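PDB 6CHU: citrate lyase subunit beta-like protein from Mycobacterium tuberculosis H37Rv, which acts as a magnesium-dependent lyase of the HpcH/HpaI aldolase family, with a bifunctional role in itaconate dissimilation and leucine catabolism. Local coordinates for residues W18-A23 against I40-D45; N57-T62 against T91-V96; V70-A75 against T95-K100; I116-T121 against G139-A144. All blocks are in the same frame, centred on the assembly; numbering follows the deposited sequence.

Contact 1. Residues W18-A23 against I40-D45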
loop_
_atom_site.group_PDB
_atom_site.type_symbol
_atom_site.label_atom_id
_atom_site.label_comp_id
_atom_site.label_asym_id
_atom_site.label_seq_id
_atom_site.Cartn_x
_atom_site.Cartn_y
_atom_site.Cartn_z
ATOM N N TRP A 18 -0.128 -17.226 19.658
ATOM C CA TRP A 18 0.063 -16.303 20.764
ATOM C C TRP A 18 -1.295 -15.907 21.327
ATOM O O TRP A 18 -2.275 -15.774 20.588
ATOM C CB TRP A 18 0.818 -15.056 20.308
ATOM C CG TRP A 18 2.254 -15.302 19.958
ATOM C CD1 TRP A 18 2.800 -16.434 19.420
ATOM C CD2 TRP A 18 3.325 -14.366 20.103
ATOM N NE1 TRP A 18 4.159 -16.252 19.223
ATOM C CE2 TRP A 18 4.500 -14.995 19.648
ATOM C CE3 TRP A 18 3.401 -13.059 20.590
ATOM C CZ2 TRP A 18 5.745 -14.355 19.664
ATOM C CZ3 TRP A 18 4.644 -12.425 20.608
ATOM C CH2 TRP A 18 5.790 -13.076 20.145
ATOM N N LEU A 19 -1.349 -15.706 22.640
ATOM C CA LEU A 19 -2.631 -15.536 23.321
ATOM C C LEU A 19 -2.547 -14.389 24.315
ATOM O O LEU A 19 -1.731 -14.429 25.243
ATOM C CB LEU A 19 -3.040 -16.833 24.024
ATOM C CG LEU A 19 -4.275 -16.773 24.918
ATOM C CD1 LEU A 19 -5.491 -16.353 24.106
ATOM C CD2 LEU A 19 -4.515 -18.115 25.579
ATOM N N PHE A 20 -3.396 -13.375 24.127
ATOM C CA PHE A 20 -3.570 -12.345 25.144
ATOM C C PHE A 20 -4.207 -12.939 26.396
ATOM O O PHE A 20 -5.175 -13.701 26.320
ATOM C CB PHE A 20 -4.465 -11.211 24.639
ATOM C CG PHE A 20 -3.762 -10.186 23.804
ATOM C CD1 PHE A 20 -2.887 -9.264 24.381
ATOM C CD2 PHE A 20 -4.015 -10.103 22.442
ATOM C CE1 PHE A 20 -2.256 -8.303 23.598
ATOM C CE2 PHE A 20 -3.386 -9.156 21.656
ATOM C CZ PHE A 20 -2.501 -8.246 22.233
ATOM N N CYS A 21 -3.673 -12.559 27.555
ATOM C CA CYS A 21 -4.291 -12.845 28.847
ATOM C C CYS A 21 -4.250 -11.556 29.655
ATOM O O CYS A 21 -3.147 -11.047 29.941
ATOM C CB CYS A 21 -3.563 -13.981 29.572
ATOM S SG CYS A 21 -4.254 -14.442 31.173
ATOM N N PRO A 22 -5.396 -10.980 30.018
ATOM C CA PRO A 22 -5.384 -9.784 30.878
ATOM C C PRO A 22 -4.622 -10.049 32.170
ATOM O O PRO A 22 -4.864 -11.042 32.863
ATOM C CB PRO A 22 -6.871 -9.523 31.152
ATOM C CG PRO A 22 -7.602 -10.257 30.073
ATOM C CD PRO A 22 -6.763 -11.444 29.722
ATOM N N ALA A 23 -3.704 -9.135 32.505
ATOM C CA ALA A 23 -2.828 -9.349 33.654
ATOM C C ALA A 23 -3.527 -9.176 34.998
ATOM O O ALA A 23 -2.912 -9.482 36.023
ATOM C CB ALA A 23 -1.618 -8.407 33.588
ATOM N N ILE A 40 0.793 -13.261 25.932
ATOM C CA ILE A 40 0.961 -11.815 26.055
ATOM C C ILE A 40 0.206 -11.394 27.309
ATOM O O ILE A 40 -1.026 -11.295 27.297
ATOM C CB ILE A 40 0.439 -11.061 24.827
ATOM C CG1 ILE A 40 1.040 -11.607 23.529
ATOM C CG2 ILE A 40 0.746 -9.565 24.972
ATOM C CD1 ILE A 40 0.248 -11.180 22.284
ATOM N N LEU A 41 0.927 -11.137 28.400
ATOM C CA LEU A 41 0.277 -10.632 29.604
ATOM C C LEU A 41 -0.003 -9.153 29.381
ATOM O O LEU A 41 0.910 -8.382 29.056
ATOM C CB LEU A 41 1.134 -10.867 30.848
ATOM C CG LEU A 41 1.335 -12.333 31.260
ATOM C CD1 LEU A 41 2.380 -12.440 32.376
ATOM C CD2 LEU A 41 0.027 -13.004 31.708
ATOM N N ASP A 42 -1.268 -8.768 29.507
ATOM C CA ASP A 42 -1.748 -7.501 28.981
ATOM C C ASP A 42 -1.972 -6.506 30.109
ATOM O O ASP A 42 -2.773 -6.759 31.015
ATOM C CB ASP A 42 -3.039 -7.714 28.195
ATOM C CG ASP A 42 -3.422 -6.509 27.378
ATOM O OD1 ASP A 42 -2.578 -5.584 27.236
ATOM O OD2 ASP A 42 -4.564 -6.493 26.871
ATOM N N LEU A 43 -1.280 -5.369 30.039
ATOM C CA LEU A 43 -1.548 -4.232 30.909
ATOM C C LEU A 43 -2.348 -3.138 30.209
ATOM O O LEU A 43 -2.742 -2.159 30.863
ATOM C CB LEU A 43 -0.227 -3.639 31.430
ATOM C CG LEU A 43 0.715 -4.583 32.180
ATOM C CD1 LEU A 43 2.064 -3.864 32.405
ATOM C CD2 LEU A 43 0.111 -5.013 33.508
ATOM N N GLU A 44 -2.606 -3.278 28.906
ATOM C CA GLU A 44 -3.316 -2.233 28.173
ATOM C C GLU A 44 -4.800 -2.575 28.024
ATOM O O GLU A 44 -5.496 -2.759 29.027
ATOM C CB GLU A 44 -2.659 -1.971 26.808
ATOM C CG GLU A 44 -3.018 -0.587 26.220
ATOM C CD GLU A 44 -3.449 -0.627 24.757
ATOM O OE1 GLU A 44 -3.850 -1.701 24.260
ATOM O OE2 GLU A 44 -3.378 0.436 24.097
ATOM N N ASP A 45 -5.307 -2.659 26.789
ATOM C CA ASP A 45 -6.756 -2.605 26.601
ATOM C C ASP A 45 -7.494 -3.791 27.209
ATOM O O ASP A 45 -8.696 -3.679 27.473
ATOM C CB ASP A 45 -7.092 -2.471 25.115
ATOM C CG ASP A 45 -6.952 -1.050 24.634
ATOM O OD1 ASP A 45 -6.707 -0.168 25.496
ATOM O OD2 ASP A 45 -7.068 -0.815 23.413
#
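Ile40 lodges against Phe20 and Trp18 on the interior face of two parallel strands, and the tight packing of this contact is concentrated there. The Ile40 methyl CD1 stands over the centre of the Phe20 ring, 3.9 Å above its plane, in a CH-pi contact. With CG1 beside the backbone N (chi1 -53°), the CG2 branch of Ile40 is anti to that nitrogen and comes within 3.5 Å of Phe20 CE1. Trp18 crosses Ile40 at about a right angle, with CE3 4.0 Å from CG1. This side nevertheless keeps some exposure at Phe20 and Pro22. The backbones are tied by alternating bonds, Ile40 N to Leu19 O, Cys21 N to Ile40 O (2.9 Å, 170°), Asp42 N to Cys21 O and Ala23 N to Asp42 O.

The opposite face is looser: Cys21 CB and Leu41 CD2 are 4.3 Å apart. Beyond the strands, Ala23 CB meets Leu43 CD2 in a separate contact.

At the end of strand 38-42, the buried Asp42 accepts Glu44 N on OD1 at 2.8 Å from above the carboxylate plane, an Asx turn that starts the loop, and the same oxygen forms a salt bridge with the substrate-binding Arg72.

Within this beta-alpha-beta unit of the TIM barrel, helix 29-35 packs on Cys21 and Leu41, strand 213-216 flanks 17-22, and strand 69-72 continues the sheet beyond 38-42.

Contact 2. Residues N57-T62 against T91-V96. With EDO (1,2-ethanediol), chain G.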
loop_
_atom_site.group_PDB
_atom_site.type_symbol
_atom_site.label_atom_id
_atom_site.label_comp_id
_atom_site.label_asym_id
_atom_site.label_seq_id
_atom_site.Cartn_x
_atom_site.Cartn_y
_atom_site.Cartn_z
ATOM N N ASN A 57 0.539 -5.654 40.080
ATOM C CA ASN A 57 0.903 -6.520 41.197
ATOM C C ASN A 57 0.838 -7.989 40.795
ATOM O O ASN A 57 1.715 -8.776 41.165
ATOM C CB ASN A 57 -0.007 -6.251 42.397
ATOM C CG ASN A 57 0.208 -4.874 42.992
ATOM O OD1 ASN A 57 1.307 -4.326 42.936
ATOM N ND2 ASN A 57 -0.846 -4.305 43.565
ATOM N N ALA A 58 -0.189 -8.379 40.035
ATOM C CA ALA A 58 -0.262 -9.764 39.579
ATOM C C ALA A 58 0.921 -10.095 38.683
ATOM O O ALA A 58 1.448 -11.214 38.719
ATOM C CB ALA A 58 -1.579 -10.015 38.843
ATOM N N LEU A 59 1.352 -9.125 37.873
ATOM C CA LEU A 59 2.514 -9.326 37.017
ATOM C C LEU A 59 3.740 -9.709 37.833
ATOM O O LEU A 59 4.491 -10.615 37.454
ATOM C CB LEU A 59 2.784 -8.056 36.211
ATOM C CG LEU A 59 3.793 -8.195 35.077
ATOM C CD1 LEU A 59 3.156 -8.963 33.930
ATOM C CD2 LEU A 59 4.277 -6.818 34.624
ATOM N N ARG A 60 3.954 -9.027 38.960
ATOM C CA ARG A 60 5.077 -9.352 39.832
ATOM C C ARG A 60 4.851 -10.661 40.578
ATOM O O ARG A 60 5.793 -11.439 40.778
ATOM C CB ARG A 60 5.306 -8.225 40.841
ATOM C CG ARG A 60 5.506 -6.836 40.256
ATOM C CD ARG A 60 5.814 -5.854 41.390
ATOM N NE ARG A 60 5.698 -4.455 40.986
ATOM C CZ ARG A 60 4.586 -3.732 41.099
ATOM N NH1 ARG A 60 3.488 -4.274 41.609
ATOM N NH2 ARG A 60 4.572 -2.464 40.705
ATOM N N ASP A 61 3.616 -10.924 41.005
ATOM C CA ASP A 61 3.357 -11.981 41.980
ATOM C C ASP A 61 3.193 -13.365 41.368
ATOM O O ASP A 61 3.445 -14.363 42.052
ATOM C CB ASP A 61 2.100 -11.657 42.797
ATOM C CG ASP A 61 2.271 -10.432 43.676
ATOM O OD1 ASP A 61 3.425 -10.063 43.973
ATOM O OD2 ASP A 61 1.246 -9.840 44.077
ATOM N N THR A 62 2.781 -13.455 40.107
ATOM C CA THR A 62 2.432 -14.726 39.473
ATOM C C THR A 62 3.236 -14.848 38.185
ATOM O O THR A 62 2.732 -14.568 37.090
ATOM C CB THR A 62 0.925 -14.812 39.217
ATOM O OG1 THR A 62 0.225 -14.600 40.454
ATOM C CG2 THR A 62 0.539 -16.176 38.664
ATOM N N THR A 91 10.475 -8.051 37.562
ATOM C CA THR A 91 10.139 -9.286 36.869
ATOM C C THR A 91 11.331 -9.750 36.044
ATOM O O THR A 91 12.336 -9.049 35.899
ATOM C CB THR A 91 8.932 -9.112 35.937
ATOM O OG1 THR A 91 9.315 -8.313 34.810
ATOM C CG2 THR A 91 7.766 -8.449 36.663
ATOM N N ALA A 92 11.202 -10.945 35.479
ATOM C CA ALA A 92 12.239 -11.491 34.621
ATOM C C ALA A 92 11.914 -11.316 33.148
ATOM O O ALA A 92 12.626 -11.860 32.298
ATOM C CB ALA A 92 12.469 -12.967 34.939
ATOM N N TYR A 93 10.857 -10.575 32.823
ATOM C CA TYR A 93 10.477 -10.400 31.429
ATOM C C TYR A 93 11.441 -9.449 30.738
ATOM O O TYR A 93 11.960 -8.508 31.345
ATOM C CB TYR A 93 9.041 -9.889 31.326
ATOM C CG TYR A 93 8.069 -10.812 32.027
ATOM C CD1 TYR A 93 7.966 -12.147 31.652
ATOM C CD2 TYR A 93 7.280 -10.365 33.077
ATOM C CE1 TYR A 93 7.092 -13.009 32.298
ATOM C CE2 TYR A 93 6.397 -11.219 33.729
ATOM C CZ TYR A 93 6.312 -12.540 33.338
ATOM O OH TYR A 93 5.438 -13.397 33.979
ATOM N N THR A 94 11.715 -9.737 29.471
ATOM C CA THR A 94 12.643 -8.963 28.658
ATOM C C THR A 94 11.992 -8.298 27.462
ATOM O O THR A 94 12.604 -7.396 26.868
ATOM C CB THR A 94 13.765 -9.863 28.115
ATOM O OG1 THR A 94 13.180 -10.836 27.238
ATOM C CG2 THR A 94 14.492 -10.570 29.235
ATOM N N THR A 95 10.790 -8.717 27.079
ATOM C CA THR A 95 10.186 -8.321 25.814
ATOM C C THR A 95 8.826 -7.700 26.080
ATOM O O THR A 95 7.994 -8.293 26.783
ATOM C CB THR A 95 10.068 -9.532 24.876
ATOM O OG1 THR A 95 11.370 -10.093 24.672
ATOM C CG2 THR A 95 9.470 -9.134 23.519
ATOM N N VAL A 96 8.618 -6.494 25.556
ATOM C CA VAL A 96 7.354 -5.788 25.720
ATOM C C VAL A 96 6.701 -5.586 24.358
ATOM O O VAL A 96 7.367 -5.514 23.318
ATOM C CB VAL A 96 7.527 -4.431 26.439
ATOM C CG1 VAL A 96 8.029 -4.643 27.869
ATOM C CG2 VAL A 96 8.468 -3.512 25.650
HETATM C C1 EDO G . 13.007 -5.719 33.705
HETATM O O1 EDO G . 12.832 -7.141 33.637
HETATM C C2 EDO G . 12.098 -5.058 32.678
HETATM O O2 EDO G . 12.473 -3.687 32.531
HETATM O O HOH W 1 3.588 -12.499 35.623
#
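Leu59, in the last turns of helix 52-61, points its CD1 at the Tyr93 ring, and the two side chains cross obliquely with CD1 4.0 Å from CE2. The leucine reaches this far because CG is anti to the backbone N (chi1 -169°), which carries the branch point out from the helix. Thr91 approaches the same turn from another direction: its methyl CG2 lies 4.0 Å from Leu59 O, while OG1 sits between the backbone N and the carbonyl carbon (chi1 71°) and bonds to Leu88 O.

No hydrogen bond joins the segments directly; a water does so instead. It lies at the edge of the Tyr93 ring, in its plane, and accepts from the phenol OH at 2.6 Å. Its own protons go to Leu59 O in the last turn at 2.8 Å and to Thr62 O just after the helix at 2.7 Å, so one molecule links the tyrosine to two carbonyls. The phenol oxygen is also bonded to Leu64 N, which gives that side chain a second anchor. On the far side of the 91-96 turn, O1 of an ethanediol, probably from the crystallisation liquor, lies 2.8 Å from Tyr93 O.

The contact is a small surface one on the outside of the barrel. Leu88 of helix 79-89 packs on both Leu59 and Tyr93, and Val71 of strand 69-72 also touches both.

Contact 3. Residues V70-A75 against T95-K100. With ACT (acetate ion), chain E; ACT (acetate ion), chain F.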
loop_
_atom_site.group_PDB
_atom_site.type_symbol
_atom_site.label_atom_id
_atom_site.label_comp_id
_atom_site.label_asym_id
_atom_site.label_seq_id
_atom_site.Cartn_x
_atom_site.Cartn_y
_atom_site.Cartn_z
ATOM N N VAL A 70 5.412 -12.422 26.868
ATOM C CA VAL A 70 5.602 -11.027 26.475
ATOM C C VAL A 70 4.590 -10.183 27.246
ATOM O O VAL A 70 3.492 -10.652 27.557
ATOM C CB VAL A 70 5.425 -10.861 24.942
ATOM C CG1 VAL A 70 5.405 -9.389 24.519
ATOM C CG2 VAL A 70 6.515 -11.619 24.198
ATOM N N VAL A 71 4.954 -8.943 27.576
ATOM C CA VAL A 71 4.071 -8.065 28.345
ATOM C C VAL A 71 3.657 -6.898 27.460
ATOM O O VAL A 71 4.516 -6.147 26.980
ATOM C CB VAL A 71 4.744 -7.569 29.637
ATOM C CG1 VAL A 71 3.800 -6.664 30.427
ATOM C CG2 VAL A 71 5.188 -8.761 30.508
ATOM N N ARG A 72 2.348 -6.742 27.232
ATOM C CA ARG A 72 1.866 -5.551 26.539
ATOM C C ARG A 72 1.719 -4.415 27.538
ATOM O O ARG A 72 0.926 -4.502 28.487
ATOM C CB ARG A 72 0.547 -5.784 25.800
ATOM C CG ARG A 72 0.139 -4.495 25.037
ATOM C CD ARG A 72 -0.918 -4.701 23.952
ATOM N NE ARG A 72 -2.255 -4.938 24.496
ATOM C CZ ARG A 72 -3.364 -4.893 23.754
ATOM N NH1 ARG A 72 -3.268 -4.611 22.460
ATOM N NH2 ARG A 72 -4.560 -5.124 24.295
ATOM N N ILE A 73 2.517 -3.363 27.344
ATOM C CA ILE A 73 2.474 -2.182 28.192
ATOM C C ILE A 73 1.519 -1.173 27.572
ATOM O O ILE A 73 0.879 -1.455 26.558
ATOM C CB ILE A 73 3.882 -1.585 28.389
ATOM C CG1 ILE A 73 4.468 -1.118 27.052
ATOM C CG2 ILE A 73 4.802 -2.615 29.059
ATOM C CD1 ILE A 73 5.927 -0.572 27.146
ATOM N N ASN A 74 1.404 -0.003 28.184
ATOM C CA ASN A 74 0.533 1.041 27.679
ATOM C C ASN A 74 1.307 1.960 26.733
ATOM O O ASN A 74 2.523 1.832 26.554
ATOM C CB ASN A 74 -0.097 1.787 28.857
ATOM C CG ASN A 74 -1.213 0.975 29.509
ATOM O OD1 ASN A 74 -2.362 1.042 29.080
ATOM N ND2 ASN A 74 -0.869 0.170 30.515
ATOM N N ALA A 75 0.579 2.866 26.085
ATOM C CA ALA A 75 1.144 3.575 24.943
ATOM C C ALA A 75 2.194 4.600 25.377
ATOM O O ALA A 75 2.235 5.051 26.527
ATOM C CB ALA A 75 0.039 4.265 24.136
ATOM N N THR A 95 10.790 -8.717 27.079
ATOM C CA THR A 95 10.186 -8.321 25.814
ATOM C C THR A 95 8.826 -7.700 26.080
ATOM O O THR A 95 7.994 -8.293 26.783
ATOM C CB THR A 95 10.068 -9.532 24.876
ATOM O OG1 THR A 95 11.370 -10.093 24.672
ATOM C CG2 THR A 95 9.470 -9.134 23.519
ATOM N N VAL A 96 8.618 -6.494 25.556
ATOM C CA VAL A 96 7.354 -5.788 25.720
ATOM C C VAL A 96 6.701 -5.586 24.358
ATOM O O VAL A 96 7.367 -5.514 23.318
ATOM C CB VAL A 96 7.527 -4.431 26.439
ATOM C CG1 VAL A 96 8.029 -4.643 27.869
ATOM C CG2 VAL A 96 8.468 -3.512 25.650
ATOM N N MET A 97 5.380 -5.474 24.383
ATOM C CA MET A 97 4.588 -5.119 23.215
ATOM C C MET A 97 4.098 -3.693 23.412
ATOM O O MET A 97 3.480 -3.385 24.438
ATOM C CB MET A 97 3.410 -6.081 23.025
ATOM C CG MET A 97 2.518 -5.710 21.842
ATOM S SD MET A 97 1.166 -6.894 21.606
ATOM C CE MET A 97 2.046 -8.312 20.972
ATOM N N LEU A 98 4.397 -2.826 22.441
ATOM C CA LEU A 98 4.071 -1.410 22.523
ATOM C C LEU A 98 2.834 -1.115 21.685
ATOM O O LEU A 98 2.916 -1.157 20.448
ATOM C CB LEU A 98 5.247 -0.569 22.034
ATOM C CG LEU A 98 4.968 0.940 21.942
ATOM C CD1 LEU A 98 4.800 1.550 23.307
ATOM C CD2 LEU A 98 6.079 1.647 21.142
ATOM N N PRO A 99 1.691 -0.806 22.287
ATOM C CA PRO A 99 0.498 -0.493 21.492
ATOM C C PRO A 99 0.573 0.932 20.972
ATOM O O PRO A 99 1.311 1.778 21.490
ATOM C CB PRO A 99 -0.644 -0.655 22.503
ATOM C CG PRO A 99 -0.018 -0.170 23.790
ATOM C CD PRO A 99 1.439 -0.636 23.731
ATOM N N LYS A 100 -0.236 1.194 19.945
ATOM C CA LYS A 100 -0.252 2.492 19.276
ATOM C C LYS A 100 1.169 2.950 18.951
ATOM O O LYS A 100 1.510 4.128 19.083
ATOM C CB LYS A 100 -0.987 3.554 20.111
ATOM C CG LYS A 100 -2.538 3.418 20.126
ATOM C CD LYS A 100 -3.017 2.338 21.115
ATOM C CE LYS A 100 -4.545 2.174 21.061
ATOM N NZ LYS A 100 -5.046 1.291 22.167
HETATM C C ACT E . -7.368 -6.294 22.679
HETATM O O ACT E . -8.327 -6.600 21.921
HETATM O OXT ACT E . -6.777 -5.195 22.775
HETATM C CH3 ACT E . -6.858 -7.448 23.619
HETATM C C ACT F . -4.949 -5.010 19.270
HETATM O O ACT F . -5.241 -4.924 18.043
HETATM O OXT ACT F . -4.861 -4.076 20.126
HETATM C CH3 ACT F . -4.689 -6.444 19.809
#
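Three backbone hydrogen bonds set Val71 and Arg72 beside Val96 and Met97 in parallel pairing: Val71 N to Thr95 O, Met97 N to Val71 O (2.8 Å) and Ile73 N to Met97 O. Val96 CA adds a CA-H...O contact to Val71 O.

The apolar contacts divide between the two faces. Ile73 CG2 meets Val96 CG1 at 4.0 Å on the outer side; on the barrel interior, Arg72 CD passes 3.8 Å from Met97 SD. Pro99 closes over the loop, its CD 3.0 Å from Ile73 O, a buried carbonyl with no hydrogen-bond partner.

Polar interactions gather at the guanidinium of Arg72, a substrate-binding residue. A bend at chi3 (73°) turns NE aside from the line of the chain. Two acetates, probably from the crystallisation liquor, meet the group at its edge and in its plane: NH2 gives one a nearly straight bond of 2.7 Å (174°) to its OXT, and NH1 binds OXT of the other at 2.9 Å.

Helix 79-89, the connection between these strands, packs on Ile73 and Val96, while strands 38-42 and 114-119 flank the pair in the barrel.

Contact 4. Residues I116-T121 against G139-A144. With MG (magnesium ion), chain B.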
loop_
_atom_site.group_PDB
_atom_site.type_symbol
_atom_site.label_atom_id
_atom_site.label_comp_id
_atom_site.label_asym_id
_atom_site.label_seq_id
_atom_site.Cartn_x
_atom_site.Cartn_y
_atom_site.Cartn_z
ATOM N N ILE A 116 8.029 -5.573 20.638
ATOM C CA ILE A 116 7.103 -5.884 19.554
ATOM C C ILE A 116 6.221 -4.659 19.380
ATOM O O ILE A 116 5.438 -4.316 20.270
ATOM C CB ILE A 116 6.281 -7.143 19.860
ATOM C CG1 ILE A 116 7.241 -8.318 20.058
ATOM C CG2 ILE A 116 5.280 -7.431 18.721
ATOM C CD1 ILE A 116 6.600 -9.595 20.532
ATOM N N ALA A 117 6.359 -3.977 18.246
ATOM C CA ALA A 117 5.602 -2.761 17.982
ATOM C C ALA A 117 4.254 -3.139 17.381
ATOM O O ALA A 117 4.193 -3.828 16.353
ATOM C CB ALA A 117 6.376 -1.841 17.039
ATOM N N LEU A 118 3.183 -2.708 18.036
ATOM C CA LEU A 118 1.820 -2.965 17.579
ATOM C C LEU A 118 1.344 -1.685 16.900
ATOM O O LEU A 118 1.031 -0.687 17.560
ATOM C CB LEU A 118 0.929 -3.384 18.745
ATOM C CG LEU A 118 -0.588 -3.365 18.535
ATOM C CD1 LEU A 118 -0.990 -4.219 17.335
ATOM C CD2 LEU A 118 -1.292 -3.871 19.814
ATOM N N VAL A 119 1.325 -1.710 15.572
ATOM C CA VAL A 119 0.878 -0.582 14.764
ATOM C C VAL A 119 -0.636 -0.675 14.590
ATOM O O VAL A 119 -1.154 -1.666 14.064
ATOM C CB VAL A 119 1.594 -0.565 13.404
ATOM C CG1 VAL A 119 0.965 0.474 12.465
ATOM C CG2 VAL A 119 3.091 -0.269 13.598
ATOM N N GLU A 120 -1.345 0.362 15.044
ATOM C CA GLU A 120 -2.803 0.381 15.014
ATOM C C GLU A 120 -3.319 1.811 14.897
ATOM O O GLU A 120 -4.418 2.118 15.369
ATOM C CB GLU A 120 -3.384 -0.328 16.264
ATOM C CG GLU A 120 -2.750 0.114 17.585
ATOM C CD GLU A 120 -3.137 -0.758 18.763
ATOM O OE1 GLU A 120 -4.122 -1.533 18.645
ATOM O OE2 GLU A 120 -2.442 -0.660 19.811
ATOM N N THR A 121 -2.526 2.698 14.289
ATOM C CA THR A 121 -2.927 4.061 13.979
ATOM C C THR A 121 -2.324 4.430 12.634
ATOM O O THR A 121 -1.380 3.789 12.163
ATOM C CB THR A 121 -2.451 5.084 15.024
ATOM O OG1 THR A 121 -1.018 5.187 14.965
ATOM C CG2 THR A 121 -2.873 4.680 16.436
ATOM N N GLY A 139 9.717 -7.509 16.555
ATOM C CA GLY A 139 8.526 -7.926 15.834
ATOM C C GLY A 139 7.620 -6.754 15.549
ATOM O O GLY A 139 7.680 -5.716 16.221
ATOM N N MET A 140 6.767 -6.930 14.533
ATOM C CA MET A 140 5.725 -5.974 14.188
ATOM C C MET A 140 4.388 -6.695 14.208
ATOM O O MET A 140 4.265 -7.791 13.646
ATOM C CB MET A 140 5.932 -5.361 12.801
ATOM C CG MET A 140 7.288 -4.685 12.566
ATOM S SD MET A 140 7.352 -3.089 13.407
ATOM C CE MET A 140 6.228 -2.127 12.394
ATOM N N MET A 141 3.405 -6.076 14.844
ATOM C CA MET A 141 2.021 -6.523 14.834
ATOM C C MET A 141 1.162 -5.385 14.302
ATOM O O MET A 141 1.570 -4.219 14.308
ATOM C CB MET A 141 1.572 -6.933 16.251
ATOM C CG MET A 141 0.222 -7.617 16.328
ATOM S SD MET A 141 -0.138 -7.966 18.060
ATOM C CE MET A 141 -1.878 -8.376 17.911
ATOM N N TRP A 142 -0.048 -5.710 13.855
ATOM C CA TRP A 142 -0.990 -4.660 13.514
ATOM C C TRP A 142 -2.314 -4.926 14.214
ATOM O O TRP A 142 -2.593 -6.041 14.668
ATOM C CB TRP A 142 -1.170 -4.522 11.991
ATOM C CG TRP A 142 -1.954 -5.630 11.359
ATOM C CD1 TRP A 142 -1.561 -6.923 11.179
ATOM C CD2 TRP A 142 -3.269 -5.526 10.818
ATOM N NE1 TRP A 142 -2.561 -7.643 10.554
ATOM C CE2 TRP A 142 -3.623 -6.806 10.325
ATOM C CE3 TRP A 142 -4.183 -4.473 10.696
ATOM C CZ2 TRP A 142 -4.855 -7.065 9.732
ATOM C CZ3 TRP A 142 -5.411 -4.726 10.094
ATOM C CH2 TRP A 142 -5.736 -6.016 9.615
ATOM N N GLY A 143 -3.104 -3.863 14.363
ATOM C CA GLY A 143 -4.385 -3.980 15.046
ATOM C C GLY A 143 -5.498 -3.273 14.301
ATOM O O GLY A 143 -5.481 -2.045 14.177
ATOM N N ALA A 144 -6.483 -4.028 13.817
ATOM C CA ALA A 144 -7.461 -3.444 12.905
ATOM C C ALA A 144 -8.457 -2.546 13.637
ATOM O O ALA A 144 -8.873 -1.509 13.105
ATOM C CB ALA A 144 -8.191 -4.555 12.144
HETATM MG MG MG B . -5.535 -2.168 20.082
HETATM O O HOH W 2 -4.198 -1.582 21.576
HETATM O O HOH W 3 -6.806 -2.777 18.417
HETATM O O HOH W 4 -6.983 -2.640 21.557
#
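At the C-terminal mouth of the TIM barrel, where the magnesium ion is held, Val119 and Glu120 run alongside Trp142 and Gly143 at the ends of two parallel strands. Four backbone hydrogen bonds join them: Ala117 N to Gly139 O, Met141 N to Ala117 O (2.8 Å, 174°), Val119 N to Met141 O and Gly143 N to Val119 O. The last is the most bent, at 140°, and falls where the strand gives way to a helix with Gly143 at the N-cap.

On the barrel interior, Leu118 CD1 rests 3.7 Å from Met141 CG and 3.5 Å from Trp142 C. The outer face is served by Met140, whose chain folds back at chi2 and chi3 so that SD lies 4.0 Å from Ala117 CB and CE 3.8 Å from Val119 CG2.

Glu120 CB packs on Gly143 O at 3.4 Å, and the chain then extends to the metal, which OE1 binds at 2.1 Å. OE2 stays off the metal and accepts Lys100 N, a second-shell bond that should help fix the turn of the carboxylate. Three waters, Asp146 and, 2.0 Å from the magnesium, OXT of the acetate that Arg72 NH1 also binds make up the other ligands.

Helix 128-133 packs on Ala117 and Met140, and helix 165-180 lies over Val119, Met140 and Trp142; strands 95-98 and 184-187 flank the pair.

Overall arrangement
The contacts follow the closed eight-stranded parallel barrel in chain order: contact 1 joins its first two strands, contact 3 the third and fourth, contact 4 the fifth and sixth. Contact 2 lies outside, tying helix 52-61 to the turn that leads into strand 95-98, which it shares with contact 3. The centres of contacts 1 and 3 are about 9 Å apart and those of 3 and 4 about 10 Å, whereas contacts 2 and 4 are about 21 Å apart. Contacts 1, 3 and 4 converge at the C-terminal mouth, where a salt bridge from Glu44 to Lys100 links loops and the strand ends bring the substrate-binding Arg72 and Glu120 together at the magnesium site.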